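Local structure of putative N-acetylneuraminate lyase ([Ruminococcus] gnavus ATCC 29149, 6RB7) at residues I55-V60 with L96-K101; H112-N117 with A152-A157; M209-A214 with G235-I240; M280-G285 with M318-E323. The protein belongs to the dihydrodipicolinate synthetase family of lyase-like proteins, whose members share a (beta/alpha)8 TIM-barrel fold followed by C-terminal helices. One frame throughout, in Å; residues are numbered along the deposited sequence.

Interaction 1 of 4, residues I55-V60 with L96-K101; sequences ISPEGV and LENVMK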
loop_
_atom_site.group_PDB
_atom_site.type_symbol
_atom_site.label_atom_id
_atom_site.label_comp_id
_atom_site.label_asym_id
_atom_site.label_seq_id
_atom_site.Cartn_x
_atom_site.Cartn_y
_atom_site.Cartn_z
ATOM N N ILE A 55 35.653 7.251 -4.111
ATOM C CA ILE A 55 35.894 6.765 -2.732
ATOM C C ILE A 55 37.266 7.284 -2.305
ATOM O O ILE A 55 38.247 7.171 -3.095
ATOM C CB ILE A 55 35.796 5.232 -2.608
ATOM C CG1 ILE A 55 34.363 4.736 -2.870
ATOM C CG2 ILE A 55 36.294 4.800 -1.249
ATOM C CD1 ILE A 55 33.353 5.275 -1.939
ATOM N N SER A 56 37.327 7.864 -1.118
ATOM C CA SER A 56 38.580 8.379 -0.516
ATOM C C SER A 56 39.130 7.355 0.465
ATOM O O SER A 56 38.604 7.196 1.580
ATOM C CB SER A 56 38.318 9.694 0.156
ATOM O OG SER A 56 39.489 10.119 0.837
ATOM N N PRO A 57 40.261 6.692 0.167
ATOM C CA PRO A 57 40.896 5.827 1.165
ATOM C C PRO A 57 41.171 6.562 2.483
ATOM O O PRO A 57 40.885 6.022 3.568
ATOM C CB PRO A 57 42.176 5.368 0.459
ATOM C CG PRO A 57 41.774 5.374 -0.992
ATOM C CD PRO A 57 40.934 6.629 -1.148
ATOM N N GLU A 58 41.720 7.779 2.420
ATOM C CA GLU A 58 42.038 8.564 3.640
ATOM C C GLU A 58 40.742 8.923 4.388
ATOM O O GLU A 58 40.745 8.855 5.634
ATOM C CB GLU A 58 42.835 9.819 3.258
ATOM C CG GLU A 58 44.096 9.464 2.466
ATOM C CD GLU A 58 44.066 9.595 0.939
ATOM O OE1 GLU A 58 43.143 9.019 0.224
ATOM O OE2 GLU A 58 44.994 10.275 0.446
ATOM N N GLY A 59 39.677 9.267 3.672
ATOM C CA GLY A 59 38.368 9.563 4.287
ATOM C C GLY A 59 37.800 8.365 4.991
ATOM O O GLY A 59 37.321 8.487 6.132
ATOM N N VAL A 60 37.873 7.203 4.344
ATOM C CA VAL A 60 37.377 5.940 4.961
ATOM C C VAL A 60 38.183 5.651 6.237
ATOM O O VAL A 60 37.606 5.309 7.286
ATOM C CB VAL A 60 37.426 4.767 3.971
ATOM C CG1 VAL A 60 37.141 3.445 4.688
ATOM C CG2 VAL A 60 36.516 4.954 2.780
ATOM N N LEU A 96 35.863 -1.275 2.098
ATOM C CA LEU A 96 36.051 -2.309 3.131
ATOM C C LEU A 96 37.564 -2.510 3.403
ATOM O O LEU A 96 37.925 -2.667 4.562
ATOM C CB LEU A 96 35.366 -3.604 2.736
ATOM C CG LEU A 96 35.443 -4.699 3.783
ATOM C CD1 LEU A 96 34.694 -4.287 5.074
ATOM C CD2 LEU A 96 34.854 -5.979 3.223
ATOM N N GLU A 97 38.379 -2.469 2.366
ATOM C CA GLU A 97 39.847 -2.592 2.557
ATOM C C GLU A 97 40.341 -1.509 3.506
ATOM O O GLU A 97 41.158 -1.821 4.374
ATOM C CB GLU A 97 40.541 -2.518 1.200
ATOM C CG GLU A 97 40.343 -3.769 0.408
ATOM C CD GLU A 97 40.747 -3.683 -1.060
ATOM O OE1 GLU A 97 41.238 -2.626 -1.486
ATOM O OE2 GLU A 97 40.512 -4.662 -1.796
ATOM N N ASN A 98 39.886 -0.274 3.340
ATOM C CA ASN A 98 40.348 0.864 4.163
ATOM C C ASN A 98 39.767 0.804 5.570
ATOM O O ASN A 98 40.459 1.188 6.502
ATOM C CB ASN A 98 40.144 2.161 3.418
ATOM C CG ASN A 98 41.207 2.311 2.335
ATOM O OD1 ASN A 98 42.364 2.611 2.667
ATOM N ND2 ASN A 98 40.845 2.050 1.078
ATOM N N VAL A 99 38.565 0.279 5.761
ATOM C CA VAL A 99 38.071 0.016 7.136
ATOM C C VAL A 99 38.989 -0.983 7.828
ATOM O O VAL A 99 39.430 -0.765 8.972
ATOM C CB VAL A 99 36.605 -0.479 7.106
ATOM C CG1 VAL A 99 36.200 -0.970 8.499
ATOM C CG2 VAL A 99 35.702 0.634 6.587
ATOM N N MET A 100 39.249 -2.085 7.160
ATOM C CA MET A 100 39.958 -3.220 7.815
ATOM C C MET A 100 41.415 -2.814 8.057
ATOM O O MET A 100 41.976 -3.301 9.036
ATOM C CB MET A 100 39.858 -4.476 6.955
ATOM C CG MET A 100 38.432 -5.015 6.795
ATOM S SD MET A 100 37.537 -5.257 8.345
ATOM C CE MET A 100 38.304 -6.765 8.949
ATOM N N LYS A 101 41.953 -1.906 7.240
ATOM C CA LYS A 101 43.359 -1.427 7.347
ATOM C C LYS A 101 43.560 -0.791 8.713
ATOM O O LYS A 101 44.726 -0.874 9.190
ATOM C CB LYS A 101 43.705 -0.373 6.295
ATOM C CG LYS A 101 44.401 -0.837 5.037
ATOM C CD LYS A 101 45.283 0.253 4.429
ATOM C CE LYS A 101 45.619 0.003 2.969
ATOM N NZ LYS A 101 44.435 0.136 2.077
#

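Interaction 2 of 4, residues H112-N117 with A152-A157; sequences HVACNN and AQYWNA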
loop_
_atom_site.group_PDB
_atom_site.type_symbol
_atom_site.label_atom_id
_atom_site.label_comp_id
_atom_site.label_asym_id
_atom_site.label_seq_id
_atom_site.Cartn_x
_atom_site.Cartn_y
_atom_site.Cartn_z
ATOM N N HIS A 112 27.890 -5.397 4.359
ATOM C CA HIS A 112 26.732 -5.564 3.465
ATOM C C HIS A 112 27.248 -5.757 2.051
ATOM O O HIS A 112 27.962 -4.863 1.552
ATOM C CB HIS A 112 25.795 -4.371 3.582
ATOM C CG HIS A 112 24.623 -4.542 2.658
ATOM N ND1 HIS A 112 24.504 -3.810 1.500
ATOM C CD2 HIS A 112 23.600 -5.425 2.683
ATOM C CE1 HIS A 112 23.384 -4.199 0.888
ATOM N NE2 HIS A 112 22.836 -5.237 1.564
ATOM N N VAL A 113 26.930 -6.908 1.433
ATOM C CA VAL A 113 27.531 -7.280 0.131
ATOM C C VAL A 113 26.485 -7.433 -0.958
ATOM O O VAL A 113 26.874 -7.728 -2.096
ATOM C CB VAL A 113 28.371 -8.552 0.293
ATOM C CG1 VAL A 113 29.581 -8.309 1.186
ATOM C CG2 VAL A 113 27.546 -9.756 0.709
ATOM N N ALA A 114 25.214 -7.190 -0.685
ATOM C CA ALA A 114 24.168 -7.374 -1.714
ATOM C C ALA A 114 24.336 -6.299 -2.789
ATOM O O ALA A 114 24.460 -5.073 -2.484
ATOM C CB ALA A 114 22.793 -7.334 -1.101
ATOM N N CYS A 115 24.231 -6.752 -4.023
ATOM C CA CYS A 115 24.210 -5.948 -5.249
ATOM C C CYS A 115 22.954 -6.305 -6.040
ATOM O O CYS A 115 22.244 -7.245 -5.734
ATOM C CB CYS A 115 25.415 -6.263 -6.126
ATOM S SG CYS A 115 26.981 -5.910 -5.288
ATOM N N ASN A 116 22.700 -5.581 -7.113
ATOM C CA ASN A 116 21.492 -5.845 -7.917
ATOM C C ASN A 116 21.514 -7.315 -8.405
ATOM O O ASN A 116 20.482 -7.977 -8.365
ATOM C CB ASN A 116 21.406 -4.892 -9.104
ATOM C CG ASN A 116 21.015 -3.472 -8.775
ATOM O OD1 ASN A 116 20.878 -3.096 -7.607
ATOM N ND2 ASN A 116 20.700 -2.733 -9.832
ATOM N N ASN A 117 22.665 -7.777 -8.908
ATOM C CA ASN A 117 22.779 -9.175 -9.388
ATOM C C ASN A 117 23.507 -10.066 -8.392
ATOM O O ASN A 117 24.130 -9.609 -7.406
ATOM C CB ASN A 117 23.319 -9.232 -10.808
ATOM C CG ASN A 117 24.791 -8.924 -10.952
ATOM O OD1 ASN A 117 25.570 -9.155 -10.018
ATOM N ND2 ASN A 117 25.199 -8.443 -12.132
ATOM N N ALA A 152 15.628 -16.802 -1.282
ATOM C CA ALA A 152 16.480 -17.746 -0.545
ATOM C C ALA A 152 17.670 -18.155 -1.401
ATOM O O ALA A 152 18.795 -18.240 -0.894
ATOM C CB ALA A 152 15.697 -18.968 -0.126
ATOM N N GLN A 153 17.455 -18.382 -2.688
ATOM C CA GLN A 153 18.576 -18.822 -3.578
ATOM C C GLN A 153 19.612 -17.697 -3.627
ATOM O O GLN A 153 20.805 -17.993 -3.601
ATOM C CB GLN A 153 18.028 -19.193 -4.968
ATOM C CG GLN A 153 19.097 -19.383 -6.025
ATOM C CD GLN A 153 18.510 -19.532 -7.424
ATOM O OE1 GLN A 153 17.381 -19.967 -7.607
ATOM N NE2 GLN A 153 19.262 -19.132 -8.437
ATOM N N TYR A 154 19.182 -16.438 -3.706
ATOM C CA TYR A 154 20.089 -15.280 -3.766
ATOM C C TYR A 154 20.928 -15.233 -2.487
ATOM O O TYR A 154 22.160 -15.218 -2.527
ATOM C CB TYR A 154 19.266 -14.027 -3.956
ATOM C CG TYR A 154 19.946 -12.680 -3.863
ATOM C CD1 TYR A 154 20.717 -12.160 -4.886
ATOM C CD2 TYR A 154 19.677 -11.842 -2.779
ATOM C CE1 TYR A 154 21.190 -10.854 -4.843
ATOM C CE2 TYR A 154 20.163 -10.542 -2.712
ATOM C CZ TYR A 154 20.913 -10.039 -3.758
ATOM O OH TYR A 154 21.365 -8.749 -3.760
ATOM N N TRP A 155 20.271 -15.254 -1.331
ATOM C CA TRP A 155 21.003 -15.199 -0.035
ATOM C C TRP A 155 21.924 -16.406 0.126
ATOM O O TRP A 155 23.049 -16.242 0.600
ATOM C CB TRP A 155 20.030 -15.052 1.113
ATOM C CG TRP A 155 19.371 -13.709 1.176
ATOM C CD1 TRP A 155 19.855 -12.525 0.715
ATOM C CD2 TRP A 155 18.100 -13.412 1.781
ATOM N NE1 TRP A 155 18.975 -11.517 1.017
ATOM C CE2 TRP A 155 17.915 -12.025 1.706
ATOM C CE3 TRP A 155 17.122 -14.178 2.434
ATOM C CZ2 TRP A 155 16.755 -11.385 2.160
ATOM C CZ3 TRP A 155 16.000 -13.549 2.907
ATOM C CH2 TRP A 155 15.814 -12.176 2.763
ATOM N N ASN A 156 21.434 -17.586 -0.205
ATOM C CA ASN A 156 22.253 -18.805 -0.056
ATOM C C ASN A 156 23.447 -18.751 -1.009
ATOM O O ASN A 156 24.525 -19.288 -0.637
ATOM C CB ASN A 156 21.407 -20.063 -0.143
ATOM C CG ASN A 156 20.635 -20.326 1.126
ATOM O OD1 ASN A 156 19.450 -20.748 1.042
ATOM N ND2 ASN A 156 21.247 -20.106 2.266
ATOM N N ALA A 157 23.302 -18.199 -2.207
ATOM C CA ALA A 157 24.417 -18.083 -3.167
ATOM C C ALA A 157 25.455 -17.141 -2.616
ATOM O O ALA A 157 26.678 -17.395 -2.695
ATOM C CB ALA A 157 23.953 -17.641 -4.529
#

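Interaction 3 of 4, residues M209-A214 with G235-I240; sequences MFKQAA and GAEGAI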
loop_
_atom_site.group_PDB
_atom_site.type_symbol
_atom_site.label_atom_id
_atom_site.label_comp_id
_atom_site.label_asym_id
_atom_site.label_seq_id
_atom_site.Cartn_x
_atom_site.Cartn_y
_atom_site.Cartn_z
ATOM N N MET A 209 8.503 -11.393 16.616
ATOM C CA MET A 209 8.148 -12.669 15.951
ATOM C C MET A 209 9.438 -13.342 15.472
ATOM O O MET A 209 9.530 -14.588 15.581
ATOM C CB MET A 209 7.159 -12.439 14.816
ATOM C CG MET A 209 5.802 -12.047 15.385
ATOM S SD MET A 209 4.529 -11.923 14.121
ATOM C CE MET A 209 5.204 -10.688 13.024
ATOM N N PHE A 210 10.355 -12.594 14.894
ATOM C CA PHE A 210 11.620 -13.201 14.397
ATOM C C PHE A 210 12.371 -13.806 15.604
ATOM O O PHE A 210 12.904 -14.929 15.518
ATOM C CB PHE A 210 12.492 -12.192 13.672
ATOM C CG PHE A 210 12.008 -11.712 12.338
ATOM C CD1 PHE A 210 11.387 -12.563 11.443
ATOM C CD2 PHE A 210 12.194 -10.397 11.970
ATOM C CE1 PHE A 210 10.957 -12.093 10.216
ATOM C CE2 PHE A 210 11.811 -9.953 10.717
ATOM C CZ PHE A 210 11.136 -10.770 9.880
ATOM N N LYS A 211 12.455 -13.076 16.705
ATOM C CA LYS A 211 13.217 -13.507 17.910
ATOM C C LYS A 211 12.526 -14.725 18.523
ATOM O O LYS A 211 13.190 -15.684 18.909
ATOM C CB LYS A 211 13.434 -12.349 18.883
ATOM C CG LYS A 211 14.245 -12.736 20.120
ATOM C CD LYS A 211 15.639 -13.284 19.767
ATOM C CE LYS A 211 16.505 -13.440 20.994
ATOM N NZ LYS A 211 17.772 -14.117 20.661
ATOM N N GLN A 212 11.205 -14.704 18.647
ATOM C CA GLN A 212 10.452 -15.843 19.228
ATOM C C GLN A 212 10.644 -17.084 18.369
ATOM O O GLN A 212 10.844 -18.176 18.921
ATOM C CB GLN A 212 8.990 -15.464 19.413
ATOM C CG GLN A 212 8.175 -16.548 20.109
ATOM C CD GLN A 212 6.896 -15.936 20.661
ATOM O OE1 GLN A 212 6.092 -15.363 19.902
ATOM N NE2 GLN A 212 6.682 -16.105 21.967
ATOM N N ALA A 213 10.585 -16.957 17.048
ATOM C CA ALA A 213 10.737 -18.105 16.149
ATOM C C ALA A 213 12.168 -18.660 16.261
ATOM O O ALA A 213 12.322 -19.891 16.222
ATOM C CB ALA A 213 10.460 -17.668 14.721
ATOM N N ALA A 214 13.167 -17.806 16.305
ATOM C CA ALA A 214 14.585 -18.201 16.134
ATOM C C ALA A 214 15.194 -18.648 17.469
ATOM O O ALA A 214 15.989 -19.643 17.456
ATOM C CB ALA A 214 15.359 -17.073 15.529
ATOM N N GLY A 235 13.198 -7.440 22.200
ATOM C CA GLY A 235 14.049 -8.608 21.908
ATOM C C GLY A 235 15.190 -8.392 20.933
ATOM O O GLY A 235 15.929 -9.367 20.701
ATOM N N ALA A 236 15.359 -7.208 20.368
ATOM C CA ALA A 236 16.542 -6.931 19.539
ATOM C C ALA A 236 17.723 -6.718 20.487
ATOM O O ALA A 236 17.708 -5.760 21.251
ATOM C CB ALA A 236 16.341 -5.707 18.663
ATOM N N GLU A 237 18.766 -7.517 20.400
ATOM C CA GLU A 237 19.967 -7.349 21.247
ATOM C C GLU A 237 21.050 -6.558 20.507
ATOM O O GLU A 237 22.030 -6.184 21.117
ATOM C CB GLU A 237 20.499 -8.734 21.611
ATOM C CG GLU A 237 19.507 -9.523 22.479
ATOM C CD GLU A 237 19.749 -11.044 22.314
ATOM O OE1 GLU A 237 19.580 -11.732 21.130
ATOM O OE2 GLU A 237 20.155 -11.573 23.368
ATOM N N GLY A 238 20.857 -6.323 19.227
ATOM C CA GLY A 238 21.744 -5.448 18.440
ATOM C C GLY A 238 20.987 -4.280 17.854
ATOM O O GLY A 238 19.765 -4.212 17.951
ATOM N N ALA A 239 21.730 -3.355 17.295
ATOM C CA ALA A 239 21.190 -2.101 16.778
ATOM C C ALA A 239 22.102 -1.590 15.679
ATOM O O ALA A 239 23.304 -1.385 15.957
ATOM C CB ALA A 239 21.041 -1.118 17.886
ATOM N N ILE A 240 21.565 -1.450 14.465
ATOM C CA ILE A 240 22.308 -0.941 13.285
ATOM C C ILE A 240 21.528 0.270 12.795
ATOM O O ILE A 240 20.340 0.108 12.429
ATOM C CB ILE A 240 22.496 -1.992 12.195
ATOM C CG1 ILE A 240 23.336 -3.160 12.694
ATOM C CG2 ILE A 240 23.076 -1.354 10.948
ATOM C CD1 ILE A 240 23.363 -4.391 11.767
HETATM O O HOH W 1 19.090 -14.331 23.190
#

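Interaction 4 of 4, residues M280-G285 with M318-E323; sequences MCSAHG and MEIVKE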
loop_
_atom_site.group_PDB
_atom_site.type_symbol
_atom_site.label_atom_id
_atom_site.label_comp_id
_atom_site.label_asym_id
_atom_site.label_seq_id
_atom_site.Cartn_x
_atom_site.Cartn_y
_atom_site.Cartn_z
ATOM N N MET A 280 17.278 16.899 10.915
ATOM C CA MET A 280 18.166 16.580 9.790
ATOM C C MET A 280 17.329 16.246 8.555
ATOM O O MET A 280 17.771 16.528 7.458
ATOM C CB MET A 280 19.066 15.406 10.127
ATOM C CG MET A 280 19.988 15.717 11.288
ATOM S SD MET A 280 21.337 14.538 11.516
ATOM C CE MET A 280 20.394 13.041 11.873
ATOM N N CYS A 281 16.162 15.641 8.727
ATOM C CA CYS A 281 15.322 15.219 7.570
ATOM C C CYS A 281 14.524 16.388 7.008
ATOM O O CYS A 281 13.895 16.211 5.940
ATOM C CB CYS A 281 14.400 14.092 8.002
ATOM S SG CYS A 281 15.288 12.536 8.266
ATOM N N SER A 282 14.554 17.556 7.648
ATOM C CA SER A 282 13.793 18.760 7.229
ATOM C C SER A 282 14.521 19.529 6.116
ATOM O O SER A 282 13.934 20.465 5.564
ATOM C CB SER A 282 13.482 19.644 8.400
ATOM O OG SER A 282 14.621 20.389 8.827
ATOM N N ALA A 283 15.759 19.177 5.809
ATOM C CA ALA A 283 16.570 19.827 4.780
ATOM C C ALA A 283 16.063 19.470 3.379
ATOM O O ALA A 283 15.443 18.407 3.173
ATOM C CB ALA A 283 18.033 19.456 4.959
ATOM N N HIS A 284 16.405 20.320 2.426
ATOM C CA HIS A 284 16.245 20.028 0.984
ATOM C C HIS A 284 17.209 18.901 0.589
ATOM O O HIS A 284 16.777 17.909 -0.033
ATOM C CB HIS A 284 16.470 21.313 0.201
ATOM C CG HIS A 284 16.447 21.164 -1.273
ATOM N ND1 HIS A 284 15.320 21.410 -2.019
ATOM C CD2 HIS A 284 17.414 20.814 -2.146
ATOM C CE1 HIS A 284 15.619 21.265 -3.290
ATOM N NE2 HIS A 284 16.857 20.906 -3.396
ATOM N N GLY A 285 18.480 19.027 0.946
ATOM C CA GLY A 285 19.489 17.990 0.734
ATOM C C GLY A 285 19.153 16.729 1.495
ATOM O O GLY A 285 18.400 16.761 2.510
ATOM N N MET A 318 22.142 25.214 5.240
ATOM C CA MET A 318 23.262 25.295 6.221
ATOM C C MET A 318 22.733 25.755 7.584
ATOM O O MET A 318 23.323 25.349 8.579
ATOM C CB MET A 318 24.415 26.186 5.755
ATOM C CG MET A 318 25.571 26.230 6.763
ATOM S SD MET A 318 26.430 24.632 7.118
ATOM C CE MET A 318 26.254 23.812 5.533
ATOM N N GLU A 319 21.617 26.500 7.648
ATOM C CA GLU A 319 20.994 26.870 8.942
ATOM C C GLU A 319 20.503 25.611 9.664
ATOM O O GLU A 319 20.649 25.481 10.892
ATOM C CB GLU A 319 19.784 27.778 8.696
ATOM C CG GLU A 319 19.229 28.449 9.938
ATOM C CD GLU A 319 18.578 29.811 9.695
ATOM O OE1 GLU A 319 17.696 29.929 8.796
ATOM O OE2 GLU A 319 18.957 30.769 10.403
ATOM N N ILE A 320 19.923 24.679 8.905
ATOM C CA ILE A 320 19.410 23.404 9.466
ATOM C C ILE A 320 20.598 22.551 9.943
ATOM O O ILE A 320 20.536 21.965 11.047
ATOM C CB ILE A 320 18.551 22.686 8.412
ATOM C CG1 ILE A 320 17.269 23.479 8.138
ATOM C CG2 ILE A 320 18.241 21.256 8.842
ATOM C CD1 ILE A 320 16.481 23.014 6.907
ATOM N N VAL A 321 21.647 22.457 9.131
ATOM C CA VAL A 321 22.872 21.700 9.489
ATOM C C VAL A 321 23.429 22.256 10.807
ATOM O O VAL A 321 23.722 21.514 11.732
ATOM C CB VAL A 321 23.923 21.786 8.372
ATOM C CG1 VAL A 321 25.250 21.278 8.868
ATOM C CG2 VAL A 321 23.462 21.074 7.107
ATOM N N LYS A 322 23.579 23.576 10.909
ATOM C CA LYS A 322 24.180 24.162 12.128
ATOM C C LYS A 322 23.279 23.949 13.333
ATOM O O LYS A 322 23.818 23.699 14.442
ATOM C CB LYS A 322 24.414 25.651 11.886
ATOM C CG LYS A 322 25.553 25.898 10.925
ATOM C CD LYS A 322 25.681 27.395 10.635
ATOM C CE LYS A 322 26.100 28.189 11.869
ATOM N NZ LYS A 322 25.480 29.540 11.949
ATOM N N GLU A 323 21.968 24.072 13.160
ATOM C CA GLU A 323 21.012 23.840 14.268
ATOM C C GLU A 323 21.114 22.386 14.735
ATOM O O GLU A 323 21.232 22.152 15.966
ATOM C CB GLU A 323 19.604 24.193 13.836
ATOM C CG GLU A 323 18.626 24.122 14.976
ATOM C CD GLU A 323 17.228 24.629 14.623
ATOM O OE1 GLU A 323 16.939 24.796 13.394
ATOM O OE2 GLU A 323 16.409 24.803 15.570
#

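Interaction 1 of 4, residues I55-V60 with L96-K101
Pro57, in the first turn of helix 57-70, and Asn98, within helix 89-103, bring the two backbones nearest, their CA atoms 5.8 Å apart. Ser56 occupies the N-cap of the first helix, its OG accepting the N-H of Gly59 (Gly59 N to Ser56 OG 3.0 Å). Proline fits directly behind such a cap, because an N-H at the first helical position has no carbonyl one turn back to bond to. Across the gap, CG of Asn98 lies anti to the carbonyl carbon (chi1 -76°), which sets the amide against this opening turn: Pro57 CB is 3.5 Å from Asn98 OD1 and only slightly farther from Asn98 ND2, at 3.6 Å. Further along, Val60 CG1 points into the interface and packs on Asn98 CB at 3.5 Å and on Val99 CG2 at 3.7 Å. Phe45 touches both valines and completes a buried apolar seam between the two barrel helices, which compact branched side chains fill well. The buried amide meets carbon on this side, yet both its ends find polar partners: ND2 donates to Ile94 O in its own helix, and OD1 accepts from Gln61 NE2. Lys101 NZ also reaches Asn98 OD1, at 3.3 Å and 59° out of the carbonyl plane. No hydrogen bond joins the two segments; the contact therefore rests on shape and van der Waals fit, with Gln61 supplying a polar tie between the helices alongside.

Interaction 2 of 4, residues H112-N117 with A152-A157
Tyr154 spans the distance between helix 148-160 and the loop 112-117, whose nearest CA atoms, those of Ala114 and Trp155, are 8.6 Å apart. Its CG stands anti to the backbone N (chi1 172°), which sends the ring out from the helix with the hydroxyl leading. That hydroxyl donates to Cys115 O, the Tyr154 OH to Cys115 O distance being 2.6 Å; the C=O...OH angle is 146° and the donor is tilted 16° from the carbonyl plane. Cys115 O lies in the plane of the ring, at its edge, and Asn117 O is near the same plane, 4.1 Å from Tyr154 CE1. Ala114 CB approaches obliquely, 3.3 Å from Tyr154 OH, small enough to leave the phenol room to reach the backbone. In the TIM barrel this loop leads from strand 108-112 into helix 118-130, and the tyrosine ties it to the helix after the next strand. A phenol suits the task, combining apolar bulk with a polar tip. Asn117 sits at the N-cap of helix 118-130, its OD1 accepting from Asp120 N while its ND2 donates to Tyr86 O of a second subunit. Pro309 of that second subunit packs on Tyr154.

Interaction 3 of 4, residues M209-A214 with G235-I240
Lys211 and Glu237 form a salt bridge, with Lys211 NZ 3.0 Å from Glu237 OE1. The ammonium comes from above the carboxylate plane, 44° out of it, and the two side chains meet at about a right angle. A water closes the arrangement into a ring: it accepts from Lys211 NZ at 2.9 Å and donates to Glu237 OE2 at 3.0 Å. The same nitrogen also hydrogen-bonds to the carbonyl oxygens of Tyr218 and Gly215, in the turn after helix 204-214, while a weak, long ion pair runs from Glu237 OE2 to Lys39. A long, flexible lysine suits this place because its methylenes must first cross the edge of the loop. CG is anti to the backbone N and the chain bends at chi2 (59°), so that it runs past Gly235 O, which lies 3.8 Å from Lys211 CG. Gly235 ends helix 228-234 in a Schellman motif; at its phi of 137° a CB would jam against the preceding residue's carbonyl oxygen, which is why glycine belongs here. Ile220 of strand 219-222 touches the lysine too, as does Tyr271 of a third subunit. The contact lies where the chain enters the barrel strands at their N-terminal ends. With a carboxylate, a water and two carbonyls sharing the three N-H of one ammonium, the lysine charge is probably well stabilised, and several partners rather than one hold its position.

Interaction 4 of 4, residues M280-G285 with M318-E323
Ile320 spans a more enclosed part of this contact, against Ala283, and a solvent side, against Ser282. The backbones come nearest at Ala283 and Ile320, 6.5 Å from CA to CA. Reaching across from helix 317-335, the isoleucine presents both its branches: Ile320 CD1 comes within 3.8 Å of Ala283 CA, while Ile320 CG2 faces Ala283 CB at the looser distance of 4.3 Å. Alanine fits here because its short side chain lets the branched residue reach the backbone itself. Val290 of helix 287-299 also touches Ala283, so this is the better enclosed half of the patch. The other half belongs to Ser282, which touches as closely but is exposed to solvent. Its OG stands between the backbone N and the carbonyl carbon (chi1 76°), where it can bond back to Lys279 O in the last turn of its helix and still rest on isoleucine: Ser282 OG lies 3.7 Å from Ile320 CG2 and from Ile320 CD1. A small polar residue is at home on such a margin, meeting carbon on one side with its hydroxyl satisfied locally. No hydrogen bond joins the two segments, but polar ties flank them: Glu323 makes a salt bridge with Lys279, and the carboxylate of Asp317 accepts from His284 N and Gly285 N. His284 meanwhile stacks on Tyr149 of a second subunit. The whole lies outside the barrel strands, among the C-terminal helices, where the turn leaving helix 263-281 for helix 287-299 packs against the start of helix 317-335.

Along the chain the four contacts come strictly in series: none nests in or crosses another. Interaction 1 closes a loop of 35 residues, joining helices 57-70 and 89-103 around strand 74-77. Interaction 2 closes one of 34, linking the turn after strand 108-112 to helix 148-160, and passes within about 6 Å (nearest atoms) of interaction 1 without touching it. With 20 residues between its segments, interaction 3 closes the shortest loop and ties helix 204-214 to the entry of strand 238-241, across the chain's centre from interaction 1. Interaction 4, opposite interaction 2, leaves the barrel strands behind and fastens the C-terminal helices together.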